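PDB 6WBT: cellulase IBT99 from Metagenomes, which probably hydrolyses 6-phospho-alpha-glucosides, as a family 4 glycoside hydrolase that binds NAD, a manganese ion and glucose-6-phosphate. Local coordinates for residues 3-8 against 79-84; 44-49 against 66-71; 227-232 against 247-252. All coordinates share one frame; numbering follows the deposited sequence. Where two conformers were deposited one is given.

Interaction 1: residues 3-8 against 79-84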
loop_
_atom_site.group_PDB
_atom_site.type_symbol
_atom_site.label_atom_id
_atom_site.label_comp_id
_atom_site.label_asym_id
_atom_site.label_seq_id
_atom_site.Cartn_x
_atom_site.Cartn_y
_atom_site.Cartn_z
ATOM N N LYS A 3 10.129 -42.323 8.627
ATOM C CA LYS A 3 11.207 -42.435 7.656
ATOM C C LYS A 3 12.537 -42.089 8.312
ATOM O O LYS A 3 12.632 -41.123 9.076
ATOM C CB LYS A 3 10.971 -41.515 6.454
ATOM C CG LYS A 3 12.121 -41.505 5.456
ATOM C CD LYS A 3 11.963 -40.407 4.419
ATOM C CE LYS A 3 13.184 -40.336 3.516
ATOM N NZ LYS A 3 13.074 -39.247 2.506
ATOM N N GLU A 4 13.559 -42.885 8.010
ATOM C CA GLU A 4 14.901 -42.608 8.504
ATOM C C GLU A 4 15.474 -41.392 7.783
ATOM O O GLU A 4 15.388 -41.289 6.556
ATOM C CB GLU A 4 15.792 -43.830 8.297
ATOM C CG GLU A 4 15.086 -45.151 8.548
ATOM C CD GLU A 4 15.926 -46.347 8.146
ATOM O OE1 GLU A 4 16.795 -46.762 8.942
ATOM O OE2 GLU A 4 15.721 -46.867 7.029
ATOM N N LEU A 5 16.062 -40.474 8.545
ATOM C CA LEU A 5 16.482 -39.179 8.030
ATOM C C LEU A 5 18.001 -39.074 7.977
ATOM O O LEU A 5 18.701 -39.577 8.863
ATOM C CB LEU A 5 15.921 -38.044 8.890
ATOM C CG LEU A 5 14.398 -37.953 8.974
ATOM C CD1 LEU A 5 13.991 -36.910 9.995
ATOM C CD2 LEU A 5 13.806 -37.632 7.613
ATOM N N LYS A 6 18.500 -38.408 6.938
ATOM C CA LYS A 6 19.920 -38.108 6.791
ATOM C C LYS A 6 20.139 -36.649 7.176
ATOM O O LYS A 6 19.778 -35.740 6.420
ATOM C CB LYS A 6 20.392 -38.379 5.364
ATOM C CG LYS A 6 21.815 -37.918 5.080
ATOM C CD LYS A 6 22.199 -38.164 3.629
ATOM C CE LYS A 6 23.581 -37.611 3.322
ATOM N NZ LYS A 6 23.995 -37.886 1.918
ATOM N N ILE A 7 20.723 -36.427 8.350
ATOM C CA ILE A 7 20.952 -35.087 8.878
ATOM C C ILE A 7 22.377 -34.670 8.543
ATOM O O ILE A 7 23.329 -35.417 8.803
ATOM C CB ILE A 7 20.705 -35.034 10.394
ATOM C CG1 ILE A 7 19.405 -35.761 10.750
ATOM C CG2 ILE A 7 20.654 -33.593 10.873
ATOM C CD1 ILE A 7 18.168 -35.149 10.129
ATOM N N VAL A 8 22.527 -33.479 7.968
ATOM C CA VAL A 8 23.822 -32.950 7.560
ATOM C C VAL A 8 24.055 -31.634 8.286
ATOM O O VAL A 8 23.188 -30.753 8.280
ATOM C CB VAL A 8 23.902 -32.752 6.035
ATOM C CG1 VAL A 8 25.270 -32.219 5.639
ATOM C CG2 VAL A 8 23.600 -34.055 5.315
ATOM N N ALA A 79 19.998 -35.727 1.136
ATOM C CA ALA A 79 19.955 -35.078 2.439
ATOM C C ALA A 79 18.522 -34.696 2.790
ATOM O O ALA A 79 17.807 -34.104 1.977
ATOM C CB ALA A 79 20.851 -33.842 2.446
ATOM N N ASP A 80 18.107 -35.038 4.008
ATOM C CA ASP A 80 16.772 -34.732 4.508
ATOM C C ASP A 80 16.711 -33.428 5.289
ATOM O O ASP A 80 15.736 -32.683 5.157
ATOM C CB ASP A 80 16.263 -35.876 5.393
ATOM C CG ASP A 80 15.902 -37.110 4.593
ATOM O OD1 ASP A 80 15.138 -36.979 3.614
ATOM O OD2 ASP A 80 16.382 -38.207 4.941
ATOM N N TYR A 81 17.719 -33.132 6.107
ATOM C CA TYR A 81 17.743 -31.896 6.880
ATOM C C TYR A 81 19.174 -31.395 6.974
ATOM O O TYR A 81 20.063 -32.127 7.420
ATOM C CB TYR A 81 17.144 -32.101 8.274
ATOM C CG TYR A 81 15.643 -32.277 8.248
ATOM C CD1 TYR A 81 15.072 -33.544 8.240
ATOM C CD2 TYR A 81 14.797 -31.177 8.212
ATOM C CE1 TYR A 81 13.702 -33.708 8.206
ATOM C CE2 TYR A 81 13.425 -31.332 8.180
ATOM C CZ TYR A 81 12.882 -32.599 8.175
ATOM O OH TYR A 81 11.516 -32.753 8.142
ATOM N N ILE A 82 19.390 -30.151 6.561
ATOM C CA ILE A 82 20.710 -29.533 6.542
ATOM C C ILE A 82 20.717 -28.406 7.564
ATOM O O ILE A 82 19.971 -27.428 7.429
ATOM C CB ILE A 82 21.078 -29.007 5.145
ATOM C CG1 ILE A 82 21.102 -30.147 4.120
ATOM C CG2 ILE A 82 22.423 -28.297 5.183
ATOM C CD1 ILE A 82 19.774 -30.393 3.425
HETATM N N MSE A 83 21.555 -28.542 8.586
HETATM C CA MSE A 83 21.698 -27.500 9.593
HETATM C C MSE A 83 22.971 -26.698 9.343
HETATM O O MSE A 83 24.076 -27.158 9.629
HETATM C CB MSE A 83 21.702 -28.104 10.999
HETATM C CG MSE A 83 20.385 -28.763 11.384
HETATM SE SE MSE A 83 20.357 -29.431 13.217
HETATM C CE MSE A 83 21.738 -30.798 13.068
ATOM N N ALA A 84 22.802 -25.494 8.801
ATOM C CA ALA A 84 23.922 -24.661 8.388
ATOM C C ALA A 84 24.437 -23.838 9.560
ATOM O O ALA A 84 23.660 -23.170 10.250
ATOM C CB ALA A 84 23.510 -23.740 7.239
#

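Interaction 2: residues 44-49 against 66-71. With NAD (nicotinamide-adenine-dinucleotide), chain G.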
loop_
_atom_site.group_PDB
_atom_site.type_symbol
_atom_site.label_atom_id
_atom_site.label_comp_id
_atom_site.label_asym_id
_atom_site.label_seq_id
_atom_site.Cartn_x
_atom_site.Cartn_y
_atom_site.Cartn_z
ATOM N N GLU A 44 41.032 -30.384 7.894
ATOM C CA GLU A 44 41.756 -30.622 9.141
ATOM C C GLU A 44 40.988 -30.091 10.346
ATOM O O GLU A 44 40.986 -30.719 11.412
ATOM C CB GLU A 44 43.146 -29.995 9.067
ATOM C CG GLU A 44 43.995 -30.500 7.912
ATOM C CD GLU A 44 43.914 -32.006 7.744
ATOM O OE1 GLU A 44 43.355 -32.463 6.726
ATOM O OE2 GLU A 44 44.404 -32.734 8.635
ATOM N N ARG A 45 40.335 -28.936 10.202
ATOM C CA ARG A 45 39.569 -28.383 11.315
ATOM C C ARG A 45 38.363 -29.254 11.641
ATOM O O ARG A 45 38.020 -29.437 12.814
ATOM C CB ARG A 45 39.126 -26.955 10.997
ATOM C CG ARG A 45 38.305 -26.302 12.100
ATOM C CD ARG A 45 37.786 -24.936 11.678
ATOM N NE ARG A 45 36.969 -24.320 12.720
ATOM C CZ ARG A 45 37.436 -23.477 13.635
ATOM N NH1 ARG A 45 38.718 -23.140 13.639
ATOM N NH2 ARG A 45 36.618 -22.966 14.547
ATOM N N GLN A 46 37.706 -29.801 10.615
ATOM C CA GLN A 46 36.533 -30.635 10.852
ATOM C C GLN A 46 36.915 -31.970 11.477
ATOM O O GLN A 46 36.174 -32.506 12.310
ATOM C CB GLN A 46 35.773 -30.853 9.544
ATOM C CG GLN A 46 34.616 -31.827 9.663
ATOM C CD GLN A 46 33.753 -31.857 8.423
ATOM O OE1 GLN A 46 32.604 -31.420 8.447
ATOM N NE2 GLN A 46 34.301 -32.372 7.329
ATOM N N ASN A 47 38.067 -32.524 11.093
ATOM C CA ASN A 47 38.483 -33.810 11.644
ATOM C C ASN A 47 38.772 -33.720 13.137
ATOM O O ASN A 47 38.572 -34.699 13.864
ATOM C CB ASN A 47 39.706 -34.339 10.895
ATOM C CG ASN A 47 39.381 -34.762 9.475
ATOM O OD1 ASN A 47 40.124 -34.465 8.540
ATOM N ND2 ASN A 47 38.263 -35.458 9.306
ATOM N N LYS A 48 39.237 -32.562 13.613
ATOM C CA LYS A 48 39.466 -32.397 15.045
ATOM C C LYS A 48 38.148 -32.287 15.801
ATOM O O LYS A 48 37.994 -32.871 16.880
ATOM C CB LYS A 48 40.335 -31.165 15.299
ATOM C CG LYS A 48 41.694 -31.215 14.621
ATOM C CD LYS A 48 42.445 -29.908 14.805
ATOM C CE LYS A 48 43.755 -29.913 14.036
ATOM N NZ LYS A 48 44.453 -28.601 14.127
ATOM N N VAL A 49 37.186 -31.543 15.251
ATOM C CA VAL A 49 35.872 -31.451 15.878
ATOM C C VAL A 49 35.143 -32.785 15.788
ATOM O O VAL A 49 34.387 -33.150 16.697
ATOM C CB VAL A 49 35.054 -30.312 15.242
ATOM C CG1 VAL A 49 33.722 -30.144 15.957
ATOM C CG2 VAL A 49 35.844 -29.013 15.271
ATOM N N LEU A 66 28.233 -41.970 12.253
ATOM C CA LEU A 66 28.713 -40.641 11.905
ATOM C C LEU A 66 29.575 -40.717 10.653
ATOM O O LEU A 66 30.535 -41.494 10.600
ATOM C CB LEU A 66 29.518 -40.027 13.054
ATOM C CG LEU A 66 30.155 -38.664 12.777
ATOM C CD1 LEU A 66 29.089 -37.597 12.579
ATOM C CD2 LEU A 66 31.105 -38.277 13.899
ATOM N N LYS A 67 29.233 -39.908 9.653
ATOM C CA LYS A 67 30.004 -39.803 8.421
ATOM C C LYS A 67 30.573 -38.395 8.309
ATOM O O LYS A 67 29.855 -37.410 8.513
ATOM C CB LYS A 67 29.140 -40.125 7.200
ATOM C CG LYS A 67 28.391 -41.445 7.299
ATOM C CD LYS A 67 28.854 -42.441 6.246
ATOM C CE LYS A 67 30.276 -42.914 6.507
ATOM N NZ LYS A 67 30.703 -43.950 5.527
ATOM N N VAL A 68 31.861 -38.302 7.993
ATOM C CA VAL A 68 32.559 -37.029 7.866
ATOM C C VAL A 68 33.121 -36.934 6.457
ATOM O O VAL A 68 33.738 -37.886 5.963
ATOM C CB VAL A 68 33.677 -36.886 8.916
ATOM C CG1 VAL A 68 34.393 -35.554 8.753
ATOM C CG2 VAL A 68 33.104 -37.021 10.318
ATOM N N THR A 69 32.910 -35.791 5.810
ATOM C CA THR A 69 33.360 -35.614 4.438
ATOM C C THR A 69 33.540 -34.133 4.146
ATOM O O THR A 69 33.004 -33.269 4.846
ATOM C CB THR A 69 32.375 -36.226 3.437
ATOM O OG1 THR A 69 32.873 -36.045 2.106
ATOM C CG2 THR A 69 31.019 -35.553 3.557
ATOM N N VAL A 70 34.313 -33.857 3.096
ATOM C CA VAL A 70 34.439 -32.520 2.533
ATOM C C VAL A 70 33.878 -32.433 1.123
ATOM O O VAL A 70 33.921 -31.359 0.518
ATOM C CB VAL A 70 35.904 -32.035 2.555
ATOM C CG1 VAL A 70 36.401 -31.904 3.987
ATOM C CG2 VAL A 70 36.790 -32.983 1.762
ATOM N N ASN A 71 33.355 -33.532 0.582
ATOM C CA ASN A 71 32.785 -33.537 -0.758
ATOM C C ASN A 71 31.312 -33.159 -0.681
ATOM O O ASN A 71 30.544 -33.842 0.012
ATOM C CB ASN A 71 32.941 -34.907 -1.402
ATOM C CG ASN A 71 32.332 -34.974 -2.791
ATOM O OD1 ASN A 71 31.214 -35.456 -2.969
ATOM N ND2 ASN A 71 33.071 -34.492 -3.785
HETATM P PA NAD G . 33.782 -21.354 13.565
HETATM O O1A NAD G . 34.629 -20.383 12.813
HETATM O O2A NAD G . 34.321 -21.915 14.839
HETATM O O5B NAD G . 33.371 -22.555 12.581
HETATM C C5B NAD G . 32.708 -22.252 11.323
HETATM C C4B NAD G . 32.895 -23.409 10.371
HETATM O O4B NAD G . 32.288 -23.093 9.090
HETATM C C3B NAD G . 34.350 -23.796 10.054
HETATM O O3B NAD G . 34.512 -25.201 10.196
HETATM C C2B NAD G . 34.502 -23.387 8.585
HETATM O O2B NAD G . 35.511 -24.089 7.892
HETATM C C1B NAD G . 33.092 -23.664 8.085
HETATM N N9A NAD G . 32.777 -23.044 6.803
HETATM C C8A NAD G . 33.203 -21.819 6.356
HETATM N N7A NAD G . 32.770 -21.521 5.157
HETATM C C5A NAD G . 32.019 -22.624 4.779
HETATM C C6A NAD G . 31.300 -22.921 3.605
HETATM N N6A NAD G . 31.221 -22.102 2.560
HETATM N N1A NAD G . 30.662 -24.114 3.549
HETATM C C2A NAD G . 30.747 -24.934 4.603
HETATM N N3A NAD G . 31.391 -24.761 5.754
HETATM C C4A NAD G . 32.017 -23.573 5.784
HETATM O O3 NAD G . 32.360 -20.676 13.869
HETATM P PN NAD G . 31.434 -20.647 15.179
HETATM O O1N NAD G . 31.219 -22.045 15.652
HETATM O O2N NAD G . 31.986 -19.646 16.139
HETATM O O5D NAD G . 30.072 -20.084 14.550
HETATM C C5D NAD G . 29.512 -20.787 13.413
HETATM C C4D NAD G . 28.401 -19.960 12.816
HETATM O O4D NAD G . 27.272 -19.962 13.719
HETATM C C3D NAD G . 28.724 -18.476 12.584
HETATM O O3D NAD G . 28.257 -18.079 11.303
HETATM C C2D NAD G . 27.910 -17.816 13.702
HETATM O O2D NAD G . 27.649 -16.436 13.510
HETATM C C1D NAD G . 26.659 -18.685 13.676
HETATM N N1N NAD G . 25.819 -18.512 14.895
HETATM C C2N NAD G . 24.639 -17.822 14.815
HETATM C C3N NAD G . 23.856 -17.627 15.942
HETATM C C7N NAD G . 22.541 -16.908 15.774
HETATM O O7N NAD G . 22.140 -16.168 16.668
HETATM N N7N NAD G . 21.851 -17.140 14.666
HETATM C C4N NAD G . 24.302 -18.114 17.167
HETATM C C5N NAD G . 25.474 -18.837 17.227
HETATM C C6N NAD G . 26.215 -19.027 16.082
#

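Interaction 3: residues 227-232 against 247-252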
loop_
_atom_site.group_PDB
_atom_site.type_symbol
_atom_site.label_atom_id
_atom_site.label_comp_id
_atom_site.label_asym_id
_atom_site.label_seq_id
_atom_site.Cartn_x
_atom_site.Cartn_y
_atom_site.Cartn_z
ATOM N N GLY A 227 18.729 -4.480 33.915
ATOM C CA GLY A 227 18.877 -5.091 32.612
ATOM C C GLY A 227 18.330 -6.511 32.610
ATOM O O GLY A 227 17.511 -6.903 33.447
ATOM N N TYR A 228 18.808 -7.291 31.644
ATOM C CA TYR A 228 18.442 -8.696 31.529
ATOM C C TYR A 228 19.246 -9.595 32.460
ATOM O O TYR A 228 19.294 -10.811 32.241
ATOM C CB TYR A 228 18.603 -9.162 30.080
ATOM C CG TYR A 228 17.558 -8.605 29.139
ATOM C CD1 TYR A 228 16.219 -8.566 29.504
ATOM C CD2 TYR A 228 17.910 -8.114 27.889
ATOM C CE1 TYR A 228 15.259 -8.059 28.648
ATOM C CE2 TYR A 228 16.959 -7.604 27.026
ATOM C CZ TYR A 228 15.635 -7.579 27.411
ATOM O OH TYR A 228 14.683 -7.072 26.556
ATOM N N VAL A 229 19.869 -9.030 33.490
ATOM C CA VAL A 229 20.704 -9.773 34.426
ATOM C C VAL A 229 19.966 -9.893 35.751
ATOM O O VAL A 229 19.528 -8.886 36.321
ATOM C CB VAL A 229 22.072 -9.098 34.621
ATOM C CG1 VAL A 229 22.758 -9.642 35.861
ATOM C CG2 VAL A 229 22.946 -9.312 33.398
ATOM N N SER A 230 19.827 -11.122 36.234
ATOM C CA SER A 230 19.305 -11.403 37.562
ATOM C C SER A 230 20.379 -12.109 38.380
ATOM O O SER A 230 21.439 -12.482 37.870
ATOM C CB SER A 230 18.034 -12.259 37.491
ATOM O OG SER A 230 18.307 -13.532 36.931
ATOM N N GLU A 231 20.097 -12.287 39.671
ATOM C CA GLU A 231 21.031 -12.998 40.534
ATOM C C GLU A 231 21.069 -14.490 40.229
ATOM O O GLU A 231 22.083 -15.140 40.504
ATOM C CB GLU A 231 20.677 -12.758 42.001
ATOM C CG GLU A 231 20.692 -11.287 42.394
ATOM C CD GLU A 231 22.030 -10.624 42.122
ATOM O OE1 GLU A 231 22.969 -10.821 42.922
ATOM O OE2 GLU A 231 22.145 -9.911 41.103
ATOM N N ALA A 232 19.993 -15.043 39.668
ATOM C CA ALA A 232 20.020 -16.415 39.180
ATOM C C ALA A 232 20.648 -16.523 37.798
ATOM O O ALA A 232 21.052 -17.620 37.397
ATOM C CB ALA A 232 18.606 -16.998 39.152
ATOM N N THR A 247 26.742 -6.747 28.219
ATOM C CA THR A 247 25.805 -6.671 27.104
ATOM C C THR A 247 24.360 -6.714 27.586
ATOM O O THR A 247 23.506 -5.983 27.072
ATOM C CB THR A 247 26.076 -7.808 26.119
ATOM O OG1 THR A 247 27.485 -7.906 25.879
ATOM C CG2 THR A 247 25.377 -7.545 24.804
ATOM N N PHE A 248 24.065 -7.564 28.573
ATOM C CA PHE A 248 22.700 -7.645 29.084
ATOM C C PHE A 248 22.360 -6.460 29.980
ATOM O O PHE A 248 21.213 -6.001 29.987
ATOM C CB PHE A 248 22.495 -8.953 29.845
ATOM C CG PHE A 248 22.400 -10.164 28.963
ATOM C CD1 PHE A 248 21.906 -10.065 27.673
ATOM C CD2 PHE A 248 22.806 -11.405 29.427
ATOM C CE1 PHE A 248 21.819 -11.183 26.862
ATOM C CE2 PHE A 248 22.722 -12.522 28.623
ATOM C CZ PHE A 248 22.228 -12.413 27.338
ATOM N N LYS A 249 23.334 -5.955 30.738
ATOM C CA LYS A 249 23.084 -4.859 31.665
ATOM C C LYS A 249 22.947 -3.510 30.969
ATOM O O LYS A 249 22.473 -2.555 31.595
ATOM C CB LYS A 249 24.203 -4.801 32.710
ATOM C CG LYS A 249 23.815 -4.094 34.001
ATOM C CD LYS A 249 24.918 -4.200 35.042
ATOM C CE LYS A 249 25.150 -5.644 35.464
ATOM N NZ LYS A 249 23.951 -6.238 36.119
ATOM N N ASN A 250 23.343 -3.406 29.699
ATOM C CA ASN A 250 23.163 -2.166 28.954
ATOM C C ASN A 250 21.719 -1.940 28.527
ATOM O O ASN A 250 21.369 -0.815 28.153
ATOM C CB ASN A 250 24.068 -2.149 27.720
ATOM C CG ASN A 250 25.354 -1.380 27.951
ATOM O OD1 ASN A 250 26.378 -1.955 28.312
ATOM N ND2 ASN A 250 25.303 -0.069 27.743
ATOM N N SER A 251 20.878 -2.975 28.572
ATOM C CA SER A 251 19.478 -2.828 28.194
ATOM C C SER A 251 18.686 -1.984 29.183
ATOM O O SER A 251 17.550 -1.607 28.874
ATOM C CB SER A 251 18.826 -4.205 28.054
ATOM O OG SER A 251 19.484 -4.985 27.072
ATOM N N ALA A 252 19.251 -1.682 30.355
ATOM C CA ALA A 252 18.545 -0.861 31.332
ATOM C C ALA A 252 18.344 0.559 30.820
ATOM O O ALA A 252 17.272 1.147 31.003
ATOM C CB ALA A 252 19.308 -0.852 32.657
#

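Interaction 1: residues 3-8 against 79-84
Asp80 grips the 3-8 segment through both carboxylate oxygens. Its OD2 accepts Lys6 N at 2.9 Å on the anti lone pair, while OD1 is met on its syn side by Lys3 NZ at 3.3 Å, a long salt bridge made tip to tip. The fully extended Lys3 chain carries NZ across to that oxygen.

Backbone bonds continue the pairing. Lys6 O takes two donors, Asp80 N at 3.0 Å and, weakly, Tyr81 N. Farther along, Val8 N gives to Tyr81 O at 2.9 Å and Val8 O receives Met83 N at 2.8 Å. The two strand axes run 4.8 Å apart at 15°, confirming a parallel pair in which Ile7 faces Tyr81 and Val8 faces Ile82.

Apolar contacts occupy both faces. On the Tyr81 face, Leu5 CD1 touches ring atom CE1 at 3.7 Å, Leu5 CD2 lies in plane at the ring edge, and Ile7 CD1 meets Tyr81 CB; the selenomethionine Met83 bends at chi3, and its CE meets Ile7 CG2. On the Val8 face, CG2 of Val8 reaches Ala79 CB. Helix 321-334 covers Tyr81, and helix 114-136 covers Ile82. Strands 5-10 and 81-84 are first and fourth in chain order and lie side by side in the 3-2-1-4-5-6 arrangement of a Rossmann fold.

Interaction 2: residues 44-49 against 66-71
Thr69, whose backbone lies against Gln46 of the facing helix, holds the shortest clear hydrogen bond between atoms of the two segments: its OG1 accepts Asn71 N at 3.0 Å with an N-H...O angle of 166°. This is an ST turn in the chain leading to helix 72-76. Asn71 then sits at the N-cap of that helix, its OD1 accepting Glu74 N.

Across the contact, Val68 gives the largest share of buried area on the strand side. Its CG1 touches Gln46 CG at 3.8 Å, the two side chains sliding past each other in opposite directions, and the Asn47 side chain crosses Val68 obliquely. Gln46 has CG anti to the backbone N (chi1 174°) and an extended chain, which carries its amide beyond Val68 to the carbonyl of Thr69 and the CG1 methyl of Val70. The area buried is modest, 155 Å².

Arg45 leaves the same helix for the NAD pocket. NE gives a hydrogen bond to Gly13 O and NH2 a salt bridge to Glu295, while NH2 also makes a weak bond to NAD O2A; Arg45 CD packs 3.6 Å from NAD O3B.

Helix 43-60 thus lies over strand 66-69, their local axes 9.4 Å apart and nearly antiparallel at 163°, closing the beta-alpha-beta unit that starts with strand 33-39, while helix 296-306 packs against Arg45, Lys48 and Val49.

Interaction 3: residues 227-232 against 247-252
Tyr228 and Phe248 meet through both backbone and side chain. Tyr228 N donates to Phe248 O at 3.2 Å; the bond is straight at hydrogen (164°), but the donor stands above the carbonyl plane, 55° out of it. Beside this bond the CB atoms of Tyr228 and Phe248 touch at 3.9 Å, and the CB of Tyr228 comes obliquely to the Phe248 ring. Val229 adds the next contact: its CG2 meets Phe248 CB at 3.6 Å and lies near the ring plane at its edge, the two side chains crossing at about a right angle. Lys249 bends at chi3 and chi4, which brings NZ back to 3.6 Å from Val229 CG1, a contact of a charged tip with a methyl. Ser251 OG lies 3.6 Å from Tyr228 CD2, oblique to the ring.

At Gly227 the two backbones come close. It is the first residue beyond helix 216-226 to leave helical angles, with positive phi, and its CA lies 3.6 Å from Phe248 O. The contact therefore joins the C-terminal exit of helix 216-226 to the junction of helices 242-249 and 251-257, within the family 4 C-terminal domain.

Farther out, several elements position these groups. Tyr228 OH is hydrogen-bonded to Pro263 O, and the Tyr228 side chain rests on Ile177 of helix 173-184. Val229 O accepts from His222 NE2, tying the loop back to the helix it has just left. The Phe248 ring meets that of Trp244 and touches Met173; both of those residues line the glucose-6-phosphate pocket. The Phe248 side chain itself is about 8 Å from the bound glucose-6-phosphate, consistent with a second-shell place.

Interactions 1 and 2 serve the parallel part of the same sheet, their nearest atoms about 7 Å apart, and interaction 2 is nested within the chain loop that interaction 1 closes. Interaction 1 is buried between central strands and rests on regular backbone bonding plus a gripped carboxylate; interaction 2 lies at the surface beside strand 66-69, at one edge of the sheet within this chain, where a helix packs through a few side chains and sends an arginine to the cofactor. Interaction 3 is also buried, but belongs to the C-terminal domain, across the chain's centre, about 37 Å from interaction 1 between centres. There, loop-to-helix packing relies on one backbone bond and side-chain packing around Tyr228, Val229 and Phe248.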